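Local structure of peptidase M16 C-terminal domain-containing protein (Enterococcus faecalis, 3D3Y) at residues T247-Y261 with L410-T422. The protein is of unknown function but belongs to the M16 metallopeptidase family, carrying a domain of the inactive kind, and probably binds a metal ion. Sequence-based numbering, arbitrary orientation.
With ACT (acetate ion), chain C.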
loop_
_atom_site.group_PDB
_atom_site.type_symbol
_atom_site.label_atom_id
_atom_site.label_comp_id
_atom_site.label_asym_id
_atom_site.label_seq_id
_atom_site.Cartn_x
_atom_site.Cartn_y
_atom_site.Cartn_z
ATOM N N THR A 247 26.486 1.380 0.938
ATOM C CA THR A 247 26.785 -0.046 0.753
ATOM C C THR A 247 26.727 -0.782 2.083
ATOM O O THR A 247 27.144 -0.242 3.117
ATOM C CB THR A 247 28.187 -0.258 0.179
ATOM O OG1 THR A 247 28.357 0.555 -0.992
ATOM C CG2 THR A 247 28.400 -1.736 -0.190
ATOM N N GLU A 248 26.194 -2.001 2.052
ATOM C CA GLU A 248 26.264 -2.898 3.192
ATOM C C GLU A 248 26.786 -4.233 2.706
ATOM O O GLU A 248 26.462 -4.667 1.598
ATOM C CB GLU A 248 24.899 -3.062 3.864
ATOM C CG GLU A 248 24.338 -1.759 4.437
ATOM C CD GLU A 248 22.999 -1.930 5.134
ATOM O OE1 GLU A 248 22.589 -3.085 5.376
ATOM O OE2 GLU A 248 22.345 -0.893 5.418
ATOM N N ARG A 249 27.600 -4.881 3.534
ATOM C CA ARG A 249 28.127 -6.194 3.207
ATOM C C ARG A 249 27.479 -7.260 4.056
ATOM O O ARG A 249 27.310 -7.074 5.269
ATOM C CB ARG A 249 29.628 -6.230 3.437
ATOM C CG ARG A 249 30.441 -5.347 2.501
ATOM C CD ARG A 249 31.930 -5.749 2.560
ATOM N NE ARG A 249 32.216 -6.864 1.653
ATOM C CZ ARG A 249 32.970 -6.788 0.548
ATOM N NH1 ARG A 249 33.560 -5.638 0.195
ATOM N NH2 ARG A 249 33.135 -7.870 -0.213
ATOM N N GLU A 250 27.130 -8.384 3.412
ATOM C CA GLU A 250 26.487 -9.509 4.076
ATOM C C GLU A 250 26.933 -10.749 3.341
ATOM O O GLU A 250 27.376 -10.692 2.187
ATOM C CB GLU A 250 24.948 -9.435 3.946
ATOM C CG GLU A 250 24.227 -8.375 4.770
ATOM C CD GLU A 250 22.722 -8.655 4.881
ATOM O OE1 GLU A 250 22.342 -9.850 4.760
ATOM O OE2 GLU A 250 21.937 -7.692 5.103
ATOM N N VAL A 251 26.789 -11.887 3.998
ATOM C CA VAL A 251 27.100 -13.171 3.369
ATOM C C VAL A 251 25.913 -13.455 2.466
ATOM O O VAL A 251 24.785 -13.591 2.952
ATOM C CB VAL A 251 27.261 -14.287 4.390
ATOM C CG1 VAL A 251 27.563 -15.587 3.679
ATOM C CG2 VAL A 251 28.403 -13.970 5.416
ATOM N N LEU A 252 26.141 -13.506 1.157
ATOM C CA LEU A 252 25.020 -13.657 0.212
ATOM C C LEU A 252 25.524 -14.458 -0.945
ATOM O O LEU A 252 26.723 -14.464 -1.195
ATOM C CB LEU A 252 24.584 -12.293 -0.326
ATOM C CG LEU A 252 24.240 -11.112 0.593
ATOM C CD1 LEU A 252 24.304 -9.798 -0.174
ATOM C CD2 LEU A 252 22.879 -11.297 1.231
ATOM N N ALA A 253 24.625 -15.121 -1.672
ATOM C CA ALA A 253 25.022 -15.780 -2.919
ATOM C C ALA A 253 24.834 -14.878 -4.138
ATOM O O ALA A 253 25.219 -15.259 -5.243
ATOM C CB ALA A 253 24.279 -17.074 -3.106
ATOM N N GLN A 254 24.275 -13.685 -3.928
ATOM C CA GLN A 254 23.938 -12.748 -4.997
ATOM C C GLN A 254 23.878 -11.351 -4.383
ATOM O O GLN A 254 23.229 -11.168 -3.347
ATOM C CB GLN A 254 22.538 -13.083 -5.561
ATOM C CG GLN A 254 22.174 -12.345 -6.826
ATOM C CD GLN A 254 20.764 -12.689 -7.328
ATOM O OE1 GLN A 254 19.821 -11.936 -7.126
ATOM N NE2 GLN A 254 20.635 -13.830 -7.974
ATOM N N SER A 255 24.534 -10.371 -5.008
ATOM C CA SER A 255 24.489 -8.982 -4.503
ATOM C C SER A 255 23.257 -8.275 -5.036
ATOM O O SER A 255 22.685 -8.697 -6.037
ATOM C CB SER A 255 25.746 -8.214 -4.913
ATOM O OG SER A 255 26.900 -8.804 -4.327
ATOM N N LYS A 256 22.839 -7.209 -4.374
ATOM C CA LYS A 256 21.716 -6.401 -4.824
ATOM C C LYS A 256 22.206 -5.017 -5.159
ATOM O O LYS A 256 22.976 -4.421 -4.397
ATOM C CB LYS A 256 20.632 -6.300 -3.745
ATOM C CG LYS A 256 20.192 -7.653 -3.177
ATOM C CD LYS A 256 19.628 -8.550 -4.267
ATOM C CE LYS A 256 19.075 -9.877 -3.756
ATOM N NZ LYS A 256 18.577 -10.694 -4.936
ATOM N N LEU A 257 21.773 -4.496 -6.298
ATOM C CA LEU A 257 22.134 -3.122 -6.635
ATOM C C LEU A 257 20.886 -2.361 -7.049
ATOM O O LEU A 257 20.286 -2.652 -8.094
ATOM C CB LEU A 257 23.235 -3.100 -7.736
ATOM C CG LEU A 257 23.647 -1.710 -8.269
ATOM C CD1 LEU A 257 24.252 -0.807 -7.129
ATOM C CD2 LEU A 257 24.632 -1.840 -9.459
ATOM N N ASN A 258 20.492 -1.397 -6.224
ATOM C CA ASN A 258 19.238 -0.672 -6.431
ATOM C C ASN A 258 19.452 0.836 -6.563
ATOM O O ASN A 258 20.386 1.402 -5.969
ATOM C CB ASN A 258 18.257 -0.931 -5.261
ATOM C CG ASN A 258 17.904 -2.402 -5.096
ATOM O OD1 ASN A 258 17.990 -3.209 -6.040
ATOM N ND2 ASN A 258 17.487 -2.764 -3.874
ATOM N N LEU A 259 18.567 1.493 -7.303
ATOM C CA LEU A 259 18.713 2.932 -7.612
ATOM C C LEU A 259 17.355 3.577 -7.430
ATOM O O LEU A 259 16.330 3.006 -7.836
ATOM C CB LEU A 259 19.145 3.166 -9.068
ATOM C CG LEU A 259 20.495 2.689 -9.603
ATOM C CD1 LEU A 259 20.505 1.162 -9.834
ATOM C CD2 LEU A 259 20.742 3.390 -10.898
ATOM N N ALA A 260 17.360 4.779 -6.864
ATOM C CA ALA A 260 16.149 5.550 -6.666
ATOM C C ALA A 260 16.272 6.897 -7.350
ATOM O O ALA A 260 17.253 7.632 -7.146
ATOM C CB ALA A 260 15.883 5.746 -5.186
ATOM N N TYR A 261 15.228 7.251 -8.096
ATOM C CA TYR A 261 15.164 8.487 -8.843
ATOM C C TYR A 261 13.978 9.313 -8.393
ATOM O O TYR A 261 12.919 8.749 -8.118
ATOM C CB TYR A 261 14.888 8.159 -10.306
ATOM C CG TYR A 261 15.897 7.304 -11.027
ATOM C CD1 TYR A 261 16.855 7.872 -11.860
ATOM C CD2 TYR A 261 15.843 5.915 -10.930
ATOM C CE1 TYR A 261 17.765 7.071 -12.547
ATOM C CE2 TYR A 261 16.731 5.102 -11.629
ATOM C CZ TYR A 261 17.675 5.690 -12.434
ATOM O OH TYR A 261 18.529 4.870 -13.122
ATOM N N LEU A 410 13.369 12.667 -14.783
ATOM C CA LEU A 410 13.938 11.689 -13.871
ATOM C C LEU A 410 15.265 12.175 -13.389
ATOM O O LEU A 410 16.069 12.626 -14.192
ATOM C CB LEU A 410 14.188 10.390 -14.625
ATOM C CG LEU A 410 13.879 9.132 -13.862
ATOM C CD1 LEU A 410 12.369 9.069 -13.874
ATOM C CD2 LEU A 410 14.440 7.910 -14.553
ATOM N N GLU A 411 15.529 12.045 -12.098
ATOM C CA GLU A 411 16.795 12.489 -11.547
ATOM C C GLU A 411 17.275 11.483 -10.511
ATOM O O GLU A 411 16.645 11.325 -9.465
ATOM C CB GLU A 411 16.619 13.845 -10.873
ATOM C CG GLU A 411 17.876 14.410 -10.291
ATOM C CD GLU A 411 18.767 15.106 -11.330
ATOM O OE1 GLU A 411 19.961 15.326 -11.019
ATOM O OE2 GLU A 411 18.278 15.435 -12.436
ATOM N N LEU A 412 18.395 10.826 -10.797
ATOM C CA LEU A 412 18.969 9.833 -9.856
ATOM C C LEU A 412 19.340 10.514 -8.555
ATOM O O LEU A 412 19.885 11.641 -8.563
ATOM C CB LEU A 412 20.160 9.091 -10.488
ATOM C CG LEU A 412 20.866 7.990 -9.693
ATOM C CD1 LEU A 412 19.869 6.913 -9.245
ATOM C CD2 LEU A 412 22.027 7.381 -10.506
ATOM N N GLN A 413 18.998 9.861 -7.435
ATOM C CA GLN A 413 19.182 10.436 -6.094
ATOM C C GLN A 413 19.907 9.532 -5.101
ATOM O O GLN A 413 20.629 10.015 -4.223
ATOM C CB GLN A 413 17.826 10.864 -5.498
ATOM C CG GLN A 413 17.180 12.116 -6.200
ATOM C CD GLN A 413 17.931 13.412 -5.932
ATOM O OE1 GLN A 413 18.906 13.761 -6.638
ATOM N NE2 GLN A 413 17.497 14.136 -4.916
ATOM N N ALA A 414 19.721 8.223 -5.220
ATOM C CA ALA A 414 20.311 7.323 -4.246
ATOM C C ALA A 414 20.624 5.993 -4.905
ATOM O O ALA A 414 19.934 5.567 -5.822
ATOM C CB ALA A 414 19.364 7.153 -3.030
ATOM N N ILE A 415 21.691 5.352 -4.450
ATOM C CA ILE A 415 22.055 4.033 -4.934
ATOM C C ILE A 415 22.357 3.214 -3.681
ATOM O O ILE A 415 23.156 3.643 -2.825
ATOM C CB ILE A 415 23.370 4.061 -5.767
ATOM C CG1 ILE A 415 23.205 4.841 -7.067
ATOM C CG2 ILE A 415 23.902 2.614 -6.014
ATOM C CD1 ILE A 415 24.523 5.207 -7.703
ATOM N N PHE A 416 21.735 2.046 -3.560
ATOM C CA PHE A 416 22.052 1.172 -2.447
ATOM C C PHE A 416 22.611 -0.124 -2.997
ATOM O O PHE A 416 22.014 -0.739 -3.896
ATOM C CB PHE A 416 20.817 0.886 -1.570
ATOM C CG PHE A 416 21.116 -0.045 -0.416
ATOM C CD1 PHE A 416 21.757 0.423 0.721
ATOM C CD2 PHE A 416 20.828 -1.410 -0.513
ATOM C CE1 PHE A 416 22.066 -0.456 1.778
ATOM C CE2 PHE A 416 21.134 -2.303 0.529
ATOM C CZ PHE A 416 21.757 -1.829 1.671
ATOM N N PHE A 417 23.758 -0.521 -2.463
ATOM C CA PHE A 417 24.471 -1.711 -2.893
ATOM C C PHE A 417 24.606 -2.688 -1.720
ATOM O O PHE A 417 25.238 -2.381 -0.703
ATOM C CB PHE A 417 25.838 -1.272 -3.440
ATOM C CG PHE A 417 26.729 -2.398 -3.936
ATOM C CD1 PHE A 417 26.209 -3.478 -4.638
ATOM C CD2 PHE A 417 28.108 -2.335 -3.725
ATOM C CE1 PHE A 417 27.047 -4.493 -5.134
ATOM C CE2 PHE A 417 28.960 -3.358 -4.200
ATOM C CZ PHE A 417 28.418 -4.434 -4.921
ATOM N N LEU A 418 23.973 -3.855 -1.842
ATOM C CA LEU A 418 24.111 -4.886 -0.819
ATOM C C LEU A 418 25.107 -5.869 -1.370
ATOM O O LEU A 418 24.793 -6.618 -2.301
ATOM C CB LEU A 418 22.775 -5.571 -0.483
ATOM C CG LEU A 418 22.760 -6.556 0.703
ATOM C CD1 LEU A 418 22.883 -5.800 2.051
ATOM C CD2 LEU A 418 21.490 -7.330 0.701
ATOM N N GLU A 419 26.317 -5.842 -0.805
ATOM C CA GLU A 419 27.443 -6.498 -1.416
ATOM C C GLU A 419 27.730 -7.818 -0.738
ATOM O O GLU A 419 27.996 -7.871 0.477
ATOM C CB GLU A 419 28.678 -5.596 -1.393
ATOM C CG GLU A 419 29.917 -6.242 -2.035
ATOM C CD GLU A 419 31.109 -5.280 -2.126
ATOM O OE1 GLU A 419 31.357 -4.570 -1.141
ATOM O OE2 GLU A 419 31.779 -5.242 -3.185
ATOM N N GLY A 420 27.681 -8.884 -1.533
ATOM C CA GLY A 420 27.910 -10.212 -1.020
ATOM C C GLY A 420 29.355 -10.398 -0.617
ATOM O O GLY A 420 30.265 -9.989 -1.345
ATOM N N GLU A 421 29.543 -10.979 0.573
ATOM C CA GLU A 421 30.809 -11.541 1.024
ATOM C C GLU A 421 30.722 -13.040 0.769
ATOM O O GLU A 421 29.893 -13.757 1.368
ATOM C CB GLU A 421 31.042 -11.250 2.518
ATOM C CG GLU A 421 30.863 -9.771 2.861
ATOM C CD GLU A 421 31.151 -9.412 4.336
ATOM O OE1 GLU A 421 30.504 -9.989 5.261
ATOM O OE2 GLU A 421 32.020 -8.528 4.554
ATOM N N THR A 422 31.531 -13.521 -0.165
ATOM C CA THR A 422 31.531 -14.953 -0.450
ATOM C C THR A 422 32.869 -15.573 -0.054
ATOM O O THR A 422 32.992 -16.782 0.009
ATOM C CB THR A 422 31.184 -15.258 -1.937
ATOM O OG1 THR A 422 32.308 -14.947 -2.764
ATOM C CG2 THR A 422 29.955 -14.457 -2.429
HETATM C C ACT C . 28.361 -11.832 -5.491
HETATM O O ACT C . 27.685 -12.678 -4.864
HETATM O OXT ACT C . 28.042 -10.633 -5.365
HETATM C CH3 ACT C . 29.492 -12.254 -6.337
#
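K256 and L418 exchange a pair of backbone hydrogen bonds within a mixed five-stranded β-sheet, consistent with the α/β fold of M16-family domains, where the strand 411-421, near the end of the chain, is inserted between 244-251, parallel to it, and 255-262, antiparallel. Near the start of 411-421 a classic β-bulge shifts the register by one residue: Q413 and A414 both face A260, whose carbonyl O takes two N-H groups, at 2.8 Å from Q413 N and 3.2 Å from A414 N. Beyond the bulge the ring of Y261 is sandwiched by methyls, L412 CD1 over one face, 4.0 Å from the ring centroid, and L410 CD2 over the opposite face nearer the rim, a pair of CH-pi contacts suited to a buried aromatic. Y261, L259 and L257 also pack against the helix 326-341, which suits the two leucines; across the strands L257 CD1 meets I415 CG2 at 3.6 Å. On the other face F416 presents its ring edge to the carboxylate of E248, the two planes nearly perpendicular (88°), while Y153 from the helix 150-162 holds that carboxylate by a hydrogen bond. Near the strand's end R249 bridges E419 and E421. With CG anti to the backbone N (chi1 -180°), E419 runs alongside R249, and its OE1 lies over the guanidinium face, 2.8 Å from NH1, so charge rather than a directed N-H joins them. Lacking a side chain, G420 fits closely beside S255 OG, L252 O and an acetate probably from the crystallisation liquor; its N-H points almost straight (170°) at S255 OG, 2.9 Å from G420 N.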